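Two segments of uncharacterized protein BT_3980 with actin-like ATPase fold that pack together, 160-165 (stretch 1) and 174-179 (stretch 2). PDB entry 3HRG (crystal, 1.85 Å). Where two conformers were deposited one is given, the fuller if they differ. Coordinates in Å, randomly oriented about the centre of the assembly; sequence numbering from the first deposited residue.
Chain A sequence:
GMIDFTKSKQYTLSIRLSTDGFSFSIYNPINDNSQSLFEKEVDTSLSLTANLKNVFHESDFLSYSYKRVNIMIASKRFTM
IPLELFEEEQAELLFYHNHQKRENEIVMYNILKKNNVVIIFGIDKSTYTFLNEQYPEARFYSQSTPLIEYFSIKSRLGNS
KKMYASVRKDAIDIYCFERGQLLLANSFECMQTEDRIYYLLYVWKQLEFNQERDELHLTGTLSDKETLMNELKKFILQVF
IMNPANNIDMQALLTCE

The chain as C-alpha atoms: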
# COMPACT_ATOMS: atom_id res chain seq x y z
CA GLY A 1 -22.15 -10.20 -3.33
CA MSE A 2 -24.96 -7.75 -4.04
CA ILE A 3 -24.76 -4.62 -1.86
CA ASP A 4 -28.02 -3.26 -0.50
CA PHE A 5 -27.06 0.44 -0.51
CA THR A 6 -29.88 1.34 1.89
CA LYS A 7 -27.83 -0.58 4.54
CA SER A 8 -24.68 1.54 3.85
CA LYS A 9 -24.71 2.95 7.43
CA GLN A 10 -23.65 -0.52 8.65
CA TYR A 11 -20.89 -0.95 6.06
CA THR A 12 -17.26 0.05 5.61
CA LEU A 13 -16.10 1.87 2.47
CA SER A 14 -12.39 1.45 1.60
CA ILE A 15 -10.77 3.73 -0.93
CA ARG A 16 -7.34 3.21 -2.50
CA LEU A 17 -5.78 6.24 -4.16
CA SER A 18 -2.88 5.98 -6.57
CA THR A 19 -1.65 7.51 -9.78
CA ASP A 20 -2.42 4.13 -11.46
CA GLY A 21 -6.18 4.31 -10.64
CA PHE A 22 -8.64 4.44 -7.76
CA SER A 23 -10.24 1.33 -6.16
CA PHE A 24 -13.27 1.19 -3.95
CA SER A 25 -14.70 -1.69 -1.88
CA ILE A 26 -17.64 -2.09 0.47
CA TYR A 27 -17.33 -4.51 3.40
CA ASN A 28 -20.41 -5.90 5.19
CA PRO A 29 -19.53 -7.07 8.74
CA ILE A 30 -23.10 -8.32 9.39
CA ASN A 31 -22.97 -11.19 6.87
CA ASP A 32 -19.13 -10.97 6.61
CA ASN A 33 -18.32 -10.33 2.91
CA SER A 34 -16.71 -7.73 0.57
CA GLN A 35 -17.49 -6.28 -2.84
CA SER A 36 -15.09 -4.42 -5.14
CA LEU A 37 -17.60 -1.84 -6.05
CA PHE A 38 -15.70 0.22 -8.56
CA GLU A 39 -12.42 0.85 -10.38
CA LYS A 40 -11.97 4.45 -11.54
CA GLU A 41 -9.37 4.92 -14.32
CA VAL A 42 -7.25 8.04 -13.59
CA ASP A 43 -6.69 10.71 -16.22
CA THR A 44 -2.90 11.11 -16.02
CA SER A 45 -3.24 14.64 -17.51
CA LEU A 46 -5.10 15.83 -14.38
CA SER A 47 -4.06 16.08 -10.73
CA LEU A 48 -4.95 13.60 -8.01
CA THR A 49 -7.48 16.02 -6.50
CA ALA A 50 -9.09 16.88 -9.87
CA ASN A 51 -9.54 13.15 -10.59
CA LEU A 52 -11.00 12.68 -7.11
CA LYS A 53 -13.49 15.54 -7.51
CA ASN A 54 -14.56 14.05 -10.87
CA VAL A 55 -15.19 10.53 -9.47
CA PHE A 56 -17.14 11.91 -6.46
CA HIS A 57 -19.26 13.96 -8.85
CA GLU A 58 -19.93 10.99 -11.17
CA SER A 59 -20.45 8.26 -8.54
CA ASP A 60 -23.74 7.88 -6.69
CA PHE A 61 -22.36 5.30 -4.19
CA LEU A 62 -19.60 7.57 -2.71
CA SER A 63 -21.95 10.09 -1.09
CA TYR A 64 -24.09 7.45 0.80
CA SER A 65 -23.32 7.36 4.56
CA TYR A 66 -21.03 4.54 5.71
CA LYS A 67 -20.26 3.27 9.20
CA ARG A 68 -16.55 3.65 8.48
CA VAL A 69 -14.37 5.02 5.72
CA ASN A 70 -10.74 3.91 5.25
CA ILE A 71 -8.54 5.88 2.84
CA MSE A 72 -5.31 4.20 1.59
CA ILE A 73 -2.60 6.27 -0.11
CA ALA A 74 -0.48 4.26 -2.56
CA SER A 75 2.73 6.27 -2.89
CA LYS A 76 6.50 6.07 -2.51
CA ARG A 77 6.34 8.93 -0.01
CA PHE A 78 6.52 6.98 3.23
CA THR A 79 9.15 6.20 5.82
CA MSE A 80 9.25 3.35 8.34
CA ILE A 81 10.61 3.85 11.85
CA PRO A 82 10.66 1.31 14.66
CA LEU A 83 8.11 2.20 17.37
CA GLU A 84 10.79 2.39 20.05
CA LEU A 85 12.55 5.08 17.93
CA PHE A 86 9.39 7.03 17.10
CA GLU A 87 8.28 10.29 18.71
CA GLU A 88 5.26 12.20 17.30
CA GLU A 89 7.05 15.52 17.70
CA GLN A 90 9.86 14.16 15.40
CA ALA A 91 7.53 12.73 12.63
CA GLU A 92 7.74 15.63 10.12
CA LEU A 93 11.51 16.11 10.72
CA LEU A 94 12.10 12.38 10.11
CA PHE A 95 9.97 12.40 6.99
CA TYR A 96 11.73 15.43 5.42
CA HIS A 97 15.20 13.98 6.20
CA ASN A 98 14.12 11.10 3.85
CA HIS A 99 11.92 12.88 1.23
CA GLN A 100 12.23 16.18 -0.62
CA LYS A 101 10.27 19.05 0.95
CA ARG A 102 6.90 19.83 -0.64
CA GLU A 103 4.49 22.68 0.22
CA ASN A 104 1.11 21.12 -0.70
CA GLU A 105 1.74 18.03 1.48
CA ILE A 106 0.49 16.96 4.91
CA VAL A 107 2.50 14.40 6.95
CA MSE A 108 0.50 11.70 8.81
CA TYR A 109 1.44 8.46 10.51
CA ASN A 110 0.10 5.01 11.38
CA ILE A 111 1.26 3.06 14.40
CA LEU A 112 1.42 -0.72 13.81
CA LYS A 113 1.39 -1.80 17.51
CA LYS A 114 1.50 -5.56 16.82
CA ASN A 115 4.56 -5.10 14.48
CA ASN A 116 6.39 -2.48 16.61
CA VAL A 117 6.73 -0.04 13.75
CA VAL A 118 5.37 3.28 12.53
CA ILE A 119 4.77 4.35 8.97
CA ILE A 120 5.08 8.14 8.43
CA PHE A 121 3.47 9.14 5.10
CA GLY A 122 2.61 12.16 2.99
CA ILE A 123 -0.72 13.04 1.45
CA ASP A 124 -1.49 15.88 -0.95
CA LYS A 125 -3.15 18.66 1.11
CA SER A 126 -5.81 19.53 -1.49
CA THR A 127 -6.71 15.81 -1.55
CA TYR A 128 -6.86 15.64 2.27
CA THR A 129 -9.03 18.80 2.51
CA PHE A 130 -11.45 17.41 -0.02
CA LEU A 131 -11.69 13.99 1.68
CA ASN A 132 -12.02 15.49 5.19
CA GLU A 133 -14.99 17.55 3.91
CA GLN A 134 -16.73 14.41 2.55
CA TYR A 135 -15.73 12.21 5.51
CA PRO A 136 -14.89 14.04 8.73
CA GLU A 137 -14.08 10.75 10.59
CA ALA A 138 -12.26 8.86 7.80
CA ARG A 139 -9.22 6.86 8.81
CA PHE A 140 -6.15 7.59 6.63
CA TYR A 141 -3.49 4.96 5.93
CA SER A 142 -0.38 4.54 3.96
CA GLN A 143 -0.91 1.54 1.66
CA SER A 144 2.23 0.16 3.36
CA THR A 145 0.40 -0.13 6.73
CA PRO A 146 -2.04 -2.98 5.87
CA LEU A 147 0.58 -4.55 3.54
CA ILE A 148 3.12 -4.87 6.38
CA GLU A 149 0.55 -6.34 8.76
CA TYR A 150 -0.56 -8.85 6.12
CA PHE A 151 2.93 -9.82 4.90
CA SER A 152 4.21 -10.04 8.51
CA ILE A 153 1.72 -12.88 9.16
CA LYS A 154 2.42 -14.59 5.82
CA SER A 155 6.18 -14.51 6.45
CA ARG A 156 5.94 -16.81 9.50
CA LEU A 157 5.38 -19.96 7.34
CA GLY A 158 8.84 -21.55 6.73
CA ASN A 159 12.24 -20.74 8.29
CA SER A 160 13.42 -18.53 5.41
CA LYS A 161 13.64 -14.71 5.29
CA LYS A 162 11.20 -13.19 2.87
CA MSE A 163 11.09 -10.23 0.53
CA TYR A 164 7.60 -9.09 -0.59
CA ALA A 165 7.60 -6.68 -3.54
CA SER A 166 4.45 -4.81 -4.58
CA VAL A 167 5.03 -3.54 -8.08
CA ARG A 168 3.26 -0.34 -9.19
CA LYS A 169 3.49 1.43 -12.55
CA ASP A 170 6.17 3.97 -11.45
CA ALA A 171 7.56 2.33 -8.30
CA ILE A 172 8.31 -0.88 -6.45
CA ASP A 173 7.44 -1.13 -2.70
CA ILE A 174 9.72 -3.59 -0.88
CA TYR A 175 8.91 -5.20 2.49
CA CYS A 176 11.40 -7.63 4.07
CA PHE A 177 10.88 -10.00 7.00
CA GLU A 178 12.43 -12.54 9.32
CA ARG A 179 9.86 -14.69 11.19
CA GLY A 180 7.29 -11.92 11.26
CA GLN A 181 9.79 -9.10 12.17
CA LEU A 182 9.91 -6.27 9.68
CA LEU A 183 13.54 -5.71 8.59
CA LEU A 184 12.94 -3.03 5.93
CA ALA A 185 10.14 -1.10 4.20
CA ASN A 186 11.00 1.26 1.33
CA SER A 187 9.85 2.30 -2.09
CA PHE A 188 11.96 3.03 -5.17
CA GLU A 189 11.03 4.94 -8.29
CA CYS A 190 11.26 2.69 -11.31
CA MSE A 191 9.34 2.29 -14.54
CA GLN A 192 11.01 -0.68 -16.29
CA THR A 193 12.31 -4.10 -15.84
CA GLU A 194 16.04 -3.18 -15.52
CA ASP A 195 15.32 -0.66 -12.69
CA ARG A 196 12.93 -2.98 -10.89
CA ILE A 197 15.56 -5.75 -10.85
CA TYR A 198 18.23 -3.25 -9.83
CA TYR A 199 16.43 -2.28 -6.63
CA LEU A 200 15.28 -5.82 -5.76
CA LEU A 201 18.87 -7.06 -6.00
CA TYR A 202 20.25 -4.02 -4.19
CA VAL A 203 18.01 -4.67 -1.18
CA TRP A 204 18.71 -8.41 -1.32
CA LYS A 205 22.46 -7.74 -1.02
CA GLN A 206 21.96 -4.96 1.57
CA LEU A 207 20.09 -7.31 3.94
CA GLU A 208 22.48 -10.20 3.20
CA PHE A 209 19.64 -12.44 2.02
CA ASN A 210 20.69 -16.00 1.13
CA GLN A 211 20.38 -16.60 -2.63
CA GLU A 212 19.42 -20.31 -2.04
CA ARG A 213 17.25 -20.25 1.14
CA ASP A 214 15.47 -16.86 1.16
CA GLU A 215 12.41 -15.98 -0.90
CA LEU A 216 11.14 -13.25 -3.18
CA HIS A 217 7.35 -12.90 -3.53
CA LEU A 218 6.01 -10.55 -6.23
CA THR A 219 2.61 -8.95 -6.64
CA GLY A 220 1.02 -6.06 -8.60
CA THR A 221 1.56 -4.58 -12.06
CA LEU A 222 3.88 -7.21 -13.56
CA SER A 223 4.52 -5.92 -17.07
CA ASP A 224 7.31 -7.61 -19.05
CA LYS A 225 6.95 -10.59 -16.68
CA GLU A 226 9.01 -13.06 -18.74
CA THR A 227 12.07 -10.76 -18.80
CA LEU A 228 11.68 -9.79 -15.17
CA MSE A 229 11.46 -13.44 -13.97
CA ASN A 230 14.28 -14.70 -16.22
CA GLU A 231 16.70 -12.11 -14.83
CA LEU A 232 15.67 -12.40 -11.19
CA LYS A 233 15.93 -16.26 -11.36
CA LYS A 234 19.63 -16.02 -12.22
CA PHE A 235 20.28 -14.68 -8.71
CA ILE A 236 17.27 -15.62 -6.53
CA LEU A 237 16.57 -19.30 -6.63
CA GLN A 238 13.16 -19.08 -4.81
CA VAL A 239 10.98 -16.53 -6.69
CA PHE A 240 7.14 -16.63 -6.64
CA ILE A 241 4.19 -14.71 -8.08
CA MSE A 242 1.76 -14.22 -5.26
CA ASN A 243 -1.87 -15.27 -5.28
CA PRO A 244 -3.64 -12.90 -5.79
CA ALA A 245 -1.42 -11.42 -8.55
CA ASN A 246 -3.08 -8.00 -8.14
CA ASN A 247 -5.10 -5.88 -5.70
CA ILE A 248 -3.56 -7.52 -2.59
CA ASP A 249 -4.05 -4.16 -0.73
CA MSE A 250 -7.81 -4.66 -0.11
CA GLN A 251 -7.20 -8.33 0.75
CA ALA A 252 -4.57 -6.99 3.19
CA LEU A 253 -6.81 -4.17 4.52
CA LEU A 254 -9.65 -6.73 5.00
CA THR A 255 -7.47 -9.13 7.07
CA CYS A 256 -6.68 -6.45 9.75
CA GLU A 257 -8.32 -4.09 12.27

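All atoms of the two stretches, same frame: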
# COMPACT_ATOMS: atom_id res chain seq x y z
N SER A 160 12.66 -19.37 6.31
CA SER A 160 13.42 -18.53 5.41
C SER A 160 13.04 -17.07 5.62
O SER A 160 11.94 -16.78 6.12
CB SER A 160 13.05 -18.93 3.99
OG SER A 160 11.63 -18.76 3.78
N LYS A 161 13.95 -16.15 5.27
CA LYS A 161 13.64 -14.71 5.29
C LYS A 161 12.87 -14.47 4.02
O LYS A 161 13.01 -15.20 3.02
CB LYS A 161 14.87 -13.82 5.32
CG LYS A 161 15.75 -14.00 6.54
CD LYS A 161 16.90 -13.02 6.53
CE LYS A 161 17.85 -13.25 7.69
NZ LYS A 161 18.92 -12.21 7.65
N LYS A 162 12.05 -13.43 4.02
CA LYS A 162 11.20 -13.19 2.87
C LYS A 162 11.18 -11.74 2.44
O LYS A 162 11.18 -10.83 3.28
CB LYS A 162 9.79 -13.71 3.17
CG LYS A 162 9.76 -15.27 3.32
CD LYS A 162 8.49 -15.76 3.84
CE LYS A 162 8.53 -17.23 4.18
NZ LYS A 162 9.29 -17.53 5.43
N MSE A 163 11.20 -11.55 1.13
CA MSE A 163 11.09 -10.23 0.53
C MSE A 163 9.78 -10.21 -0.23
O MSE A 163 9.57 -11.05 -1.13
CB MSE A 163 12.25 -9.96 -0.46
CG MSE A 163 12.10 -8.62 -1.14
SE MSE A 163 13.60 -8.16 -2.31
CE MSE A 163 14.98 -8.03 -1.00
N TYR A 164 8.90 -9.28 0.10
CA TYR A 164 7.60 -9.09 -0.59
C TYR A 164 7.72 -7.79 -1.35
O TYR A 164 8.04 -6.77 -0.77
CB TYR A 164 6.42 -9.03 0.38
CG TYR A 164 6.21 -10.32 1.11
CD1 TYR A 164 5.41 -11.32 0.57
CD2 TYR A 164 6.82 -10.55 2.33
CE1 TYR A 164 5.23 -12.53 1.23
CE2 TYR A 164 6.63 -11.77 3.02
CZ TYR A 164 5.86 -12.75 2.45
OH TYR A 164 5.65 -13.94 3.11
N ALA A 165 7.51 -7.84 -2.67
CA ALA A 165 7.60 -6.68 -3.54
C ALA A 165 6.26 -6.44 -4.21
O ALA A 165 5.72 -7.35 -4.88
CB ALA A 165 8.70 -6.92 -4.60
N ILE A 174 9.03 -2.40 -1.37
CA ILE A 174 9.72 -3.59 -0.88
C ILE A 174 9.59 -3.71 0.63
O ILE A 174 9.90 -2.75 1.36
CB ILE A 174 11.18 -3.61 -1.30
CG1 ILE A 174 11.31 -3.50 -2.82
CG2 ILE A 174 11.92 -4.86 -0.76
CD1 ILE A 174 12.74 -3.45 -3.34
N TYR A 175 9.17 -4.89 1.08
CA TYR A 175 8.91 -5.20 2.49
C TYR A 175 9.62 -6.51 2.82
O TYR A 175 9.28 -7.57 2.27
CB TYR A 175 7.42 -5.33 2.77
CG TYR A 175 6.62 -4.15 2.25
CD1 TYR A 175 6.53 -2.97 2.98
CD2 TYR A 175 5.99 -4.21 1.01
CE1 TYR A 175 5.79 -1.86 2.50
CE2 TYR A 175 5.22 -3.12 0.53
CZ TYR A 175 5.16 -1.95 1.27
OH TYR A 175 4.45 -0.87 0.78
N CYS A 176 10.59 -6.45 3.73
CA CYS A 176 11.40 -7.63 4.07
C CYS A 176 11.18 -8.09 5.50
O CYS A 176 11.09 -7.25 6.40
CB CYS A 176 12.89 -7.34 3.83
SG CYS A 176 13.23 -6.98 2.13
N PHE A 177 11.17 -9.42 5.69
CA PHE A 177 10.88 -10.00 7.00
C PHE A 177 11.70 -11.20 7.40
O PHE A 177 12.15 -11.96 6.56
CB PHE A 177 9.42 -10.51 7.02
CG PHE A 177 8.40 -9.45 6.85
CD1 PHE A 177 8.00 -9.06 5.58
CD2 PHE A 177 7.85 -8.82 7.96
CE1 PHE A 177 7.02 -8.06 5.45
CE2 PHE A 177 6.89 -7.86 7.82
CZ PHE A 177 6.48 -7.47 6.58
N GLU A 178 11.80 -11.37 8.72
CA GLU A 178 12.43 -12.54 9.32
C GLU A 178 11.47 -12.94 10.42
O GLU A 178 11.32 -12.19 11.39
CB GLU A 178 13.83 -12.25 9.88
CG GLU A 178 14.47 -13.47 10.55
CD GLU A 178 15.91 -13.26 10.95
OE1 GLU A 178 16.43 -12.12 10.89
OE2 GLU A 178 16.54 -14.26 11.28
N ARG A 179 10.83 -14.10 10.25
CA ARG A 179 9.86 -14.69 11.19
C ARG A 179 8.91 -13.63 11.77
O ARG A 179 8.78 -13.46 12.98
CB ARG A 179 10.59 -15.48 12.28
CG ARG A 179 9.71 -16.43 13.10
CD ARG A 179 10.56 -17.27 14.03
NE ARG A 179 9.76 -18.28 14.72
O HOH W 1 10.22 -14.61 7.28

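The two stretches pair as neighbouring antiparallel strands and bury 475 Å² between them. Ser160 lies before the pairing and points away from stretch 2. Water 1 lies 3.0 Å from Ser160 O, to which it can donate, and accepts a hydrogen bond from Arg179 N (3.1 Å from the water O). Lys161 extends its side chain beside Glu178. Lys161 NZ lies 4.1 Å from Glu178 OE1, a favourable approach of charges but longer than a salt bridge. Both long chains suit this more open end.

Lys162 pairs with Phe177 through two backbone hydrogen bonds: Lys162 N to Phe177 O (2.9 Å) and Phe177 N to Lys162 O (2.8 Å). The side chain of Lys162 runs extended to its last bend, and Lys162 NZ donates to Ser160 O (2.8 Å) and Ser160 OG (3.1 Å).

Met163, a selenomethionine, shares a face with Cys176 and Ile174. Met163 CE meets Cys176 SG at 3.7 Å, and Met163 CG meets Ile174 CG2 at 3.8 Å.

Tyr164 repeats the paired pattern: Tyr164 N donates to Tyr175 O (2.8 Å), and Tyr175 N to Tyr164 O (2.9 Å). On the face shared by Lys162, Tyr164, Tyr175 and Phe177, Tyr164 CD2 packs against Phe177 CD1 at 3.8 Å, the ring planes 71° apart. Ala165, small and buried, sits across from Ile174.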